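Side-chain contacts in isocitrate dehydrogenase [NAD] subunit 2, mitochondrial (Saccharomyces cerevisiae, PDB 3BLX), which oxidatively decarboxylates isocitrate to 2-oxoglutarate with NAD(+) in the mitochondrial citric acid cycle and also binds the leaders of mitochondrial mRNAs: residues 69-72 against 73-76; 99-102 against 103-106; 294-297 against 298-302. One frame throughout, in Å; residues are numbered along the deposited sequence.

Overall arrangement
All three contacts are local, each on one helix, and they follow one another along the chain without nesting or crossing; none closes a long loop. Contact 1 starts helix 71-80, between strand 66-68 and strand 82-85. Contact 2 takes in nearly all of the short helix 99-107, which leads into strand 109-117 of the large mixed sheet. Ile69, just before the first helix, packs on Leu103 and Thr106 of the second, and the contact centres are 12 Å apart. Contact 3 comes much later, at the head of helix 296-309, its centre 22 Å from that of contact 2. Strand 82-85 links the last two, with Lys85 touching contact 2 and Leu84 touching contact 3.

Contact 1: 69-72 against 73-76; sequences IPDP and AVQS
Gln75 reaches back one turn to Asp71 at the start of helix 71-80. Gln75 CB stands 3.6 Å from Asp71 O, the carbonyl that also accepts the Gln75 backbone N-H in a regular helical bond. Gln75 CG follows, 3.2 Å from the same Asp71 O, because it lies beside the backbone N (chi1 -58°); a bend at chi2 (-53°) then turns the amide toward the carboxylate. Gln75 CD comes within 4.1 Å of Asp71 OD1, and the tip, Gln75 NE2, gives that OD1 a hydrogen bond of 3.2 Å. The bond is fairly straight and lies in the amide plane, but it meets OD1 from above the carboxylate, the two planes being 71° apart.

Val74 sets CG2 3.5 Å from Ile69 CG2; Ile69 also meets Leu103 and the methyl of Thr106 on helix 99-107. Pro70 at the N-cap and Pro72 in the first turn suit places where the helix needs no backbone N-H. Ala73 is small enough to lie against Cys56 and Val58.

The chemistry is that of a helix start: a carboxylate placed near the helix's amino end, where its charge is probably favoured, and tethered by one neutral amide on an exposed face.

Contact 2: 99-102 against 103-106; sequences LNLT and LRKT
Arg104 folding back over Asn100 and Leu101 makes this a one-turn contact of side chain on backbone; it takes in nearly all of the short helix 99-107, beside the substrate site. Arg104 probably binds the substrate, as in related enzymes. The helix itself supplies the platform: Arg104 N donates to Asn100 O at 3.2 Å, and the Arg104 side chain then runs back over the same carbonyl. Arg104 CG, placed beside the backbone N by chi1 of -51°, lies 3.2 Å from Asn100 O, and a bend at chi3 carries the flat group onward.

The guanidinium has Asn100 O 3.8 Å above its plane, displaced toward the rim, so this oxygen lies over the face of the group; Leu101 CA lies over the same face. The two terminal nitrogens divide the neighbours. Arg104 NH1 is 3.3 Å from Leu101 CD2, the two side chains crossing at about a right angle, while Arg104 NH2 comes to 3.9 Å from Asn100 CB. The branched side chain of Leu101 gives the arginine a carbon surface to lie across and also touches Tyr142.

Thr102 turns its hydroxyl to the carbonyl of Ser98, just before the helix, a bond that satisfies a buried polar group. Lys105, with its chain extended beyond CG, leads its amine away from this turn.

Tyr142, probably critical for catalysis, touches the Arg104 side chain, and the side chain of Arg135, another probable substrate ligand, comes within about 5 Å of that of Arg104. With an alanine in place of Arg104, the presumed substrate site would probably lose one of its positive charges, and a gap would be likely to open beside Leu101 and Tyr142.

What the chemistry implies is a long basic group laid against Leu101 carbon, with Asn100 O over one face of its guanidinium, its charge placed among residues suited to an anionic, carboxylate-rich substrate.

Contact 3: 294-297 against 298-302; sequences NPTA and LLLSS
Thr296, Ala297 and Leu298 carry most of this contact, in which the first turn of helix 296-309 meets the next. The CG2 methyl of Thr296, held anti to the backbone N (chi1 -51° for OG1), lies 3.6 Å from Leu300 CD1, the two side chains running side by side and pointing the same way. The other branch turns back: Thr296 OG1 and Thr296 N both donate to Asn294 OD1, the backbone bond being 3.0 Å from Thr296 N. This capping bond gives a first-turn N-H a partner, and threonine suits the place because it offers a hydroxyl to the cap and a methyl to the leucine.

Ala297 O accepts from Ser301 N at 3.2 Å. Ser301 OG also stands 3.0 Å from Ala297 O, but its proton could go instead to Glu278 O in a weak bond, so the choice stays open. A methyl side chain lets Ala297 lie against His281. Pro295, which needs no N-H before the helix, accepts Leu299 N at its O and sets CB 4.0 Å from Leu299 CD2.

Leu298 CB lies 4.0 Å from Pro295 O, and its branches then turn away, toward Ile36 of helix 33-45 and Leu84 of strand 82-85. Leu299 meets Val40 of helix 33-45 and, with Leu300, Leu323 of helix 312-326, so the turn is wedged between two helices and a sheet strand.

Contact 1: 69-72 against 73-76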
ATOM      1  N   ILE B  69      12.839 -38.707  19.275  1.00 86.94           N
ATOM      2  CA  ILE B  69      14.119 -39.055  19.854  1.00 78.35           C
ATOM      3  C   ILE B  69      14.501 -40.471  19.442  1.00 78.44           C
ATOM      4  O   ILE B  69      13.707 -41.393  19.588  1.00 82.58           O
ATOM      5  CB  ILE B  69      14.059 -38.917  21.389  1.00 94.96           C
ATOM      6  CG1 ILE B  69      15.374 -39.364  22.022  1.00 75.91           C
ATOM      7  CG2 ILE B  69      12.839 -39.648  21.954  1.00103.84           C
ATOM      8  CD1 ILE B  69      16.425 -38.309  21.921  1.00 89.09           C
ATOM      9  N   PRO B  70      15.715 -40.641  18.899  1.00 89.03           N
ATOM     10  CA  PRO B  70      16.235 -41.922  18.400  1.00 89.41           C
ATOM     11  C   PRO B  70      15.969 -43.100  19.335  1.00 92.25           C
ATOM     12  O   PRO B  70      16.099 -42.955  20.552  1.00 97.02           O
ATOM     13  CB  PRO B  70      17.737 -41.663  18.308  1.00 79.80           C
ATOM     14  CG  PRO B  70      17.835 -40.227  17.981  1.00 75.59           C
ATOM     15  CD  PRO B  70      16.682 -39.549  18.696  1.00 97.07           C
ATOM     16  N   ASP B  71      15.628 -44.255  18.769  1.00 87.64           N
ATOM     17  CA  ASP B  71      15.250 -45.435  19.557  1.00 95.36           C
ATOM     18  C   ASP B  71      16.402 -46.071  20.367  1.00 85.22           C
ATOM     19  O   ASP B  71      16.182 -46.615  21.452  1.00 78.53           O
ATOM     20  CB  ASP B  71      14.563 -46.487  18.665  1.00100.62           C
ATOM     21  CG  ASP B  71      13.582 -47.375  19.437  1.00117.92           C
ATOM     22  OD1 ASP B  71      12.796 -46.840  20.256  1.00102.17           O
ATOM     23  OD2 ASP B  71      13.590 -48.611  19.210  1.00115.50           O
ATOM     24  N   PRO B  72      17.632 -46.022  19.837  1.00 88.84           N
ATOM     25  CA  PRO B  72      18.792 -46.487  20.610  1.00 78.86           C
ATOM     26  C   PRO B  72      18.865 -45.831  22.000  1.00 89.03           C
ATOM     27  O   PRO B  72      18.983 -46.534  23.018  1.00 73.73           O
ATOM     28  CB  PRO B  72      19.980 -46.034  19.758  1.00 73.90           C
ATOM     29  CG  PRO B  72      19.453 -45.999  18.372  1.00 86.13           C
ATOM     30  CD  PRO B  72      17.996 -45.626  18.464  1.00 88.07           C
ATOM     31  N   ALA B  73      18.792 -44.500  22.034  1.00 86.16           N
ATOM     32  CA  ALA B  73      18.807 -43.745  23.285  1.00 75.07           C
ATOM     33  C   ALA B  73      17.548 -43.953  24.145  1.00 75.61           C
ATOM     34  O   ALA B  73      17.652 -44.121  25.358  1.00 60.99           O
ATOM     35  CB  ALA B  73      19.040 -42.264  23.013  1.00 74.24           C
ATOM     36  N   VAL B  74      16.366 -43.939  23.528  1.00 70.44           N
ATOM     37  CA  VAL B  74      15.119 -44.185  24.260  1.00 68.24           C
ATOM     38  C   VAL B  74      15.200 -45.458  25.119  1.00 79.26           C
ATOM     39  O   VAL B  74      14.944 -45.420  26.323  1.00 72.03           O
ATOM     40  CB  VAL B  74      13.890 -44.279  23.310  1.00 76.18           C
ATOM     41  CG1 VAL B  74      12.621 -44.624  24.092  1.00 58.91           C
ATOM     42  CG2 VAL B  74      13.703 -42.987  22.534  1.00 71.72           C
ATOM     43  N   GLN B  75      15.563 -46.578  24.493  1.00 83.24           N
ATOM     44  CA  GLN B  75      15.634 -47.867  25.179  1.00 78.18           C
ATOM     45  C   GLN B  75      16.686 -47.858  26.277  1.00 71.85           C
ATOM     46  O   GLN B  75      16.459 -48.354  27.382  1.00 64.53           O
ATOM     47  CB  GLN B  75      15.932 -48.985  24.181  1.00 75.75           C
ATOM     48  CG  GLN B  75      14.906 -49.089  23.072  1.00 91.55           C
ATOM     49  CD  GLN B  75      13.492 -49.183  23.609  1.00106.26           C
ATOM     50  OE1 GLN B  75      13.251 -49.746  24.692  1.00 81.03           O
ATOM     51  NE2 GLN B  75      12.539 -48.631  22.855  1.00 93.90           N
ATOM     52  N   SER B  76      17.840 -47.287  25.961  1.00 59.15           N
ATOM     53  CA  SER B  76      18.925 -47.172  26.919  1.00 66.09           C
ATOM     54  C   SER B  76      18.524 -46.428  28.203  1.00 79.71           C
ATOM     55  O   SER B  76      18.827 -46.869  29.310  1.00 72.94           O
ATOM     56  CB  SER B  76      20.105 -46.467  26.259  1.00 73.26           C
ATOM     57  OG  SER B  76      21.096 -46.153  27.218  1.00 82.31           O
TER

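Contact 2: 99-102 against 103-106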
ATOM      1  N   LEU B  99      14.728 -29.454  21.074  1.00 75.35           N
ATOM      2  CA  LEU B  99      15.421 -30.681  21.434  1.00 58.16           C
ATOM      3  C   LEU B  99      15.174 -31.034  22.898  1.00 71.66           C
ATOM      4  O   LEU B  99      14.913 -32.194  23.243  1.00 45.49           O
ATOM      5  CB  LEU B  99      16.910 -30.507  21.169  1.00 79.33           C
ATOM      6  CG  LEU B  99      17.781 -31.715  21.474  1.00 83.16           C
ATOM      7  CD1 LEU B  99      17.117 -32.973  20.974  1.00 51.07           C
ATOM      8  CD2 LEU B  99      19.159 -31.519  20.859  1.00 79.29           C
ATOM      9  N   ASN B 100      15.257 -30.014  23.749  1.00 71.13           N
ATOM     10  CA  ASN B 100      14.972 -30.161  25.166  1.00 61.74           C
ATOM     11  C   ASN B 100      13.496 -30.442  25.407  1.00 65.62           C
ATOM     12  O   ASN B 100      13.140 -31.198  26.296  1.00 52.35           O
ATOM     13  CB  ASN B 100      15.431 -28.919  25.936  1.00 67.71           C
ATOM     14  CG  ASN B 100      16.941 -28.693  25.840  1.00 91.07           C
ATOM     15  OD1 ASN B 100      17.752 -29.548  26.239  1.00 69.49           O
ATOM     16  ND2 ASN B 100      17.324 -27.541  25.308  1.00 91.80           N
ATOM     17  N   LEU B 101      12.631 -29.849  24.594  1.00 70.25           N
ATOM     18  CA  LEU B 101      11.202 -30.007  24.807  1.00 78.79           C
ATOM     19  C   LEU B 101      10.728 -31.438  24.512  1.00 74.36           C
ATOM     20  O   LEU B 101       9.861 -31.960  25.213  1.00 75.68           O
ATOM     21  CB  LEU B 101      10.409 -28.957  24.017  1.00 79.59           C
ATOM     22  CG  LEU B 101       8.946 -28.689  24.402  1.00 83.26           C
ATOM     23  CD1 LEU B 101       7.989 -29.531  23.573  1.00 76.58           C
ATOM     24  CD2 LEU B 101       8.700 -28.880  25.908  1.00 81.87           C
ATOM     25  N   THR B 102      11.297 -32.081  23.494  1.00 58.54           N
ATOM     26  CA  THR B 102      10.899 -33.456  23.174  1.00 68.58           C
ATOM     27  C   THR B 102      11.504 -34.434  24.153  1.00 63.94           C
ATOM     28  O   THR B 102      10.931 -35.480  24.446  1.00 65.31           O
ATOM     29  CB  THR B 102      11.292 -33.900  21.743  1.00 64.75           C
ATOM     30  OG1 THR B 102      12.153 -32.927  21.159  1.00 65.87           O
ATOM     31  CG2 THR B 102      10.068 -34.021  20.876  1.00 84.99           C
ATOM     32  N   LEU B 103      12.679 -34.089  24.652  1.00 64.97           N
ATOM     33  CA  LEU B 103      13.321 -34.890  25.680  1.00 53.65           C
ATOM     34  C   LEU B 103      12.399 -35.024  26.896  1.00 56.57           C
ATOM     35  O   LEU B 103      12.168 -36.118  27.373  1.00 51.41           O
ATOM     36  CB  LEU B 103      14.654 -34.250  26.065  1.00 54.57           C
ATOM     37  CG  LEU B 103      15.887 -35.145  26.080  1.00 50.98           C
ATOM     38  CD1 LEU B 103      15.818 -36.161  24.973  1.00 59.13           C
ATOM     39  CD2 LEU B 103      17.140 -34.304  25.942  1.00 48.89           C
ATOM     40  N   ARG B 104      11.849 -33.909  27.374  1.00 56.38           N
ATOM     41  CA  ARG B 104      10.948 -33.923  28.529  1.00 54.25           C
ATOM     42  C   ARG B 104       9.641 -34.657  28.255  1.00 54.50           C
ATOM     43  O   ARG B 104       9.097 -35.314  29.134  1.00 53.65           O
ATOM     44  CB  ARG B 104      10.643 -32.494  29.013  1.00 50.70           C
ATOM     45  CG  ARG B 104      11.900 -31.653  29.237  1.00 81.76           C
ATOM     46  CD  ARG B 104      11.666 -30.409  30.082  1.00 71.56           C
ATOM     47  NE  ARG B 104      12.512 -29.315  29.625  1.00 79.28           N
ATOM     48  CZ  ARG B 104      12.078 -28.343  28.822  1.00105.11           C
ATOM     49  NH1 ARG B 104      10.812 -28.340  28.415  1.00 91.60           N
ATOM     50  NH2 ARG B 104      12.902 -27.374  28.432  1.00109.73           N
ATOM     51  N   LYS B 105       9.134 -34.532  27.032  1.00 56.68           N
ATOM     52  CA  LYS B 105       7.865 -35.153  26.686  1.00 62.81           C
ATOM     53  C   LYS B 105       7.969 -36.675  26.614  1.00 65.33           C
ATOM     54  O   LYS B 105       7.102 -37.380  27.141  1.00 48.91           O
ATOM     55  CB  LYS B 105       7.291 -34.577  25.387  1.00 63.50           C
ATOM     56  CG  LYS B 105       6.141 -33.603  25.600  1.00 65.13           C
ATOM     57  CD  LYS B 105       5.381 -33.313  24.321  1.00 72.99           C
ATOM     58  CE  LYS B 105       4.170 -32.440  24.606  1.00 91.36           C
ATOM     59  NZ  LYS B 105       3.629 -31.845  23.357  1.00 99.35           N
ATOM     60  N   THR B 106       9.032 -37.183  25.990  1.00 52.13           N
ATOM     61  CA  THR B 106       9.174 -38.627  25.832  1.00 54.35           C
ATOM     62  C   THR B 106       9.450 -39.377  27.142  1.00 54.93           C
ATOM     63  O   THR B 106       8.970 -40.489  27.314  1.00 67.31           O
ATOM     64  CB  THR B 106      10.210 -39.038  24.741  1.00 55.65           C
ATOM     65  OG1 THR B 106      11.503 -39.196  25.321  1.00 56.40           O
ATOM     66  CG2 THR B 106      10.282 -38.026  23.599  1.00 41.64           C
TER

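Contact 3: 294-297 against 298-302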
ATOM      1  N   ASN B 294      34.722 -25.540  31.620  1.00 71.26           N
ATOM      2  CA  ASN B 294      34.573 -25.662  33.062  1.00 59.25           C
ATOM      3  C   ASN B 294      33.539 -26.711  33.468  1.00 59.17           C
ATOM      4  O   ASN B 294      32.339 -26.481  33.353  1.00 75.63           O
ATOM      5  CB  ASN B 294      34.242 -24.305  33.674  1.00 64.02           C
ATOM      6  CG  ASN B 294      34.188 -24.348  35.190  1.00 79.57           C
ATOM      7  OD1 ASN B 294      34.201 -25.418  35.790  1.00 62.49           O
ATOM      8  ND2 ASN B 294      34.118 -23.179  35.815  1.00 76.94           N
ATOM      9  N   PRO B 295      34.007 -27.855  33.977  1.00 60.61           N
ATOM     10  CA  PRO B 295      33.202 -29.042  34.283  1.00 65.90           C
ATOM     11  C   PRO B 295      32.428 -28.975  35.598  1.00 59.00           C
ATOM     12  O   PRO B 295      31.745 -29.949  35.958  1.00 33.46           O
ATOM     13  CB  PRO B 295      34.248 -30.152  34.407  1.00 60.89           C
ATOM     14  CG  PRO B 295      35.563 -29.510  34.226  1.00 51.37           C
ATOM     15  CD  PRO B 295      35.409 -28.055  34.339  1.00 53.24           C
ATOM     16  N   THR B 296      32.540 -27.860  36.309  1.00 52.93           N
ATOM     17  CA  THR B 296      31.876 -27.714  37.602  1.00 61.13           C
ATOM     18  C   THR B 296      30.369 -27.937  37.540  1.00 60.41           C
ATOM     19  O   THR B 296      29.795 -28.642  38.390  1.00 35.36           O
ATOM     20  CB  THR B 296      32.064 -26.316  38.171  1.00 66.39           C
ATOM     21  OG1 THR B 296      33.450 -25.965  38.155  1.00 56.39           O
ATOM     22  CG2 THR B 296      31.524 -26.269  39.587  1.00 43.32           C
ATOM     23  N   ALA B 297      29.741 -27.300  36.550  1.00 54.59           N
ATOM     24  CA  ALA B 297      28.302 -27.369  36.364  1.00 35.67           C
ATOM     25  C   ALA B 297      27.880 -28.804  36.130  1.00 38.82           C
ATOM     26  O   ALA B 297      26.991 -29.310  36.803  1.00 33.04           O
ATOM     27  CB  ALA B 297      27.898 -26.501  35.215  1.00 48.69           C
ATOM     28  N   LEU B 298      28.527 -29.474  35.183  1.00 45.24           N
ATOM     29  CA  LEU B 298      28.212 -30.878  34.952  1.00 50.49           C
ATOM     30  C   LEU B 298      28.559 -31.750  36.184  1.00 56.96           C
ATOM     31  O   LEU B 298      27.810 -32.662  36.542  1.00 52.93           O
ATOM     32  CB  LEU B 298      28.865 -31.393  33.661  1.00 42.37           C
ATOM     33  CG  LEU B 298      28.405 -32.778  33.186  1.00 54.98           C
ATOM     34  CD1 LEU B 298      26.890 -32.875  33.151  1.00 49.21           C
ATOM     35  CD2 LEU B 298      28.978 -33.118  31.835  1.00 51.34           C
ATOM     36  N   LEU B 299      29.675 -31.453  36.844  1.00 43.25           N
ATOM     37  CA  LEU B 299      30.060 -32.180  38.066  1.00 63.18           C
ATOM     38  C   LEU B 299      29.010 -32.109  39.168  1.00 53.85           C
ATOM     39  O   LEU B 299      28.697 -33.110  39.831  1.00 29.83           O
ATOM     40  CB  LEU B 299      31.386 -31.645  38.605  1.00 50.47           C
ATOM     41  CG  LEU B 299      32.651 -32.484  38.449  1.00 53.04           C
ATOM     42  CD1 LEU B 299      32.487 -33.593  37.436  1.00 51.97           C
ATOM     43  CD2 LEU B 299      33.836 -31.566  38.111  1.00 48.91           C
ATOM     44  N   LEU B 300      28.470 -30.912  39.364  1.00 48.03           N
ATOM     45  CA  LEU B 300      27.495 -30.700  40.411  1.00 48.55           C
ATOM     46  C   LEU B 300      26.180 -31.374  40.082  1.00 47.74           C
ATOM     47  O   LEU B 300      25.416 -31.695  40.983  1.00 44.45           O
ATOM     48  CB  LEU B 300      27.296 -29.209  40.672  1.00 46.15           C
ATOM     49  CG  LEU B 300      28.484 -28.568  41.380  1.00 44.45           C
ATOM     50  CD1 LEU B 300      28.468 -27.066  41.270  1.00 37.95           C
ATOM     51  CD2 LEU B 300      28.471 -29.001  42.828  1.00 43.39           C
ATOM     52  N   SER B 301      25.923 -31.595  38.794  1.00 39.95           N
ATOM     53  CA  SER B 301      24.727 -32.325  38.386  1.00 45.47           C
ATOM     54  C   SER B 301      24.947 -33.791  38.677  1.00 47.80           C
ATOM     55  O   SER B 301      23.996 -34.536  38.883  1.00 48.85           O
ATOM     56  CB  SER B 301      24.419 -32.140  36.894  1.00 50.73           C
ATOM     57  OG  SER B 301      24.366 -30.774  36.524  1.00 40.11           O
ATOM     58  N   SER B 302      26.216 -34.198  38.672  1.00 56.45           N
ATOM     59  CA  SER B 302      26.606 -35.563  39.026  1.00 60.77           C
ATOM     60  C   SER B 302      26.239 -35.805  40.477  1.00 57.30           C
ATOM     61  O   SER B 302      25.654 -36.831  40.824  1.00 42.00           O
ATOM     62  CB  SER B 302      28.115 -35.762  38.873  1.00 46.42           C
ATOM     63  OG  SER B 302      28.603 -35.135  37.715  1.00 68.15           O
TER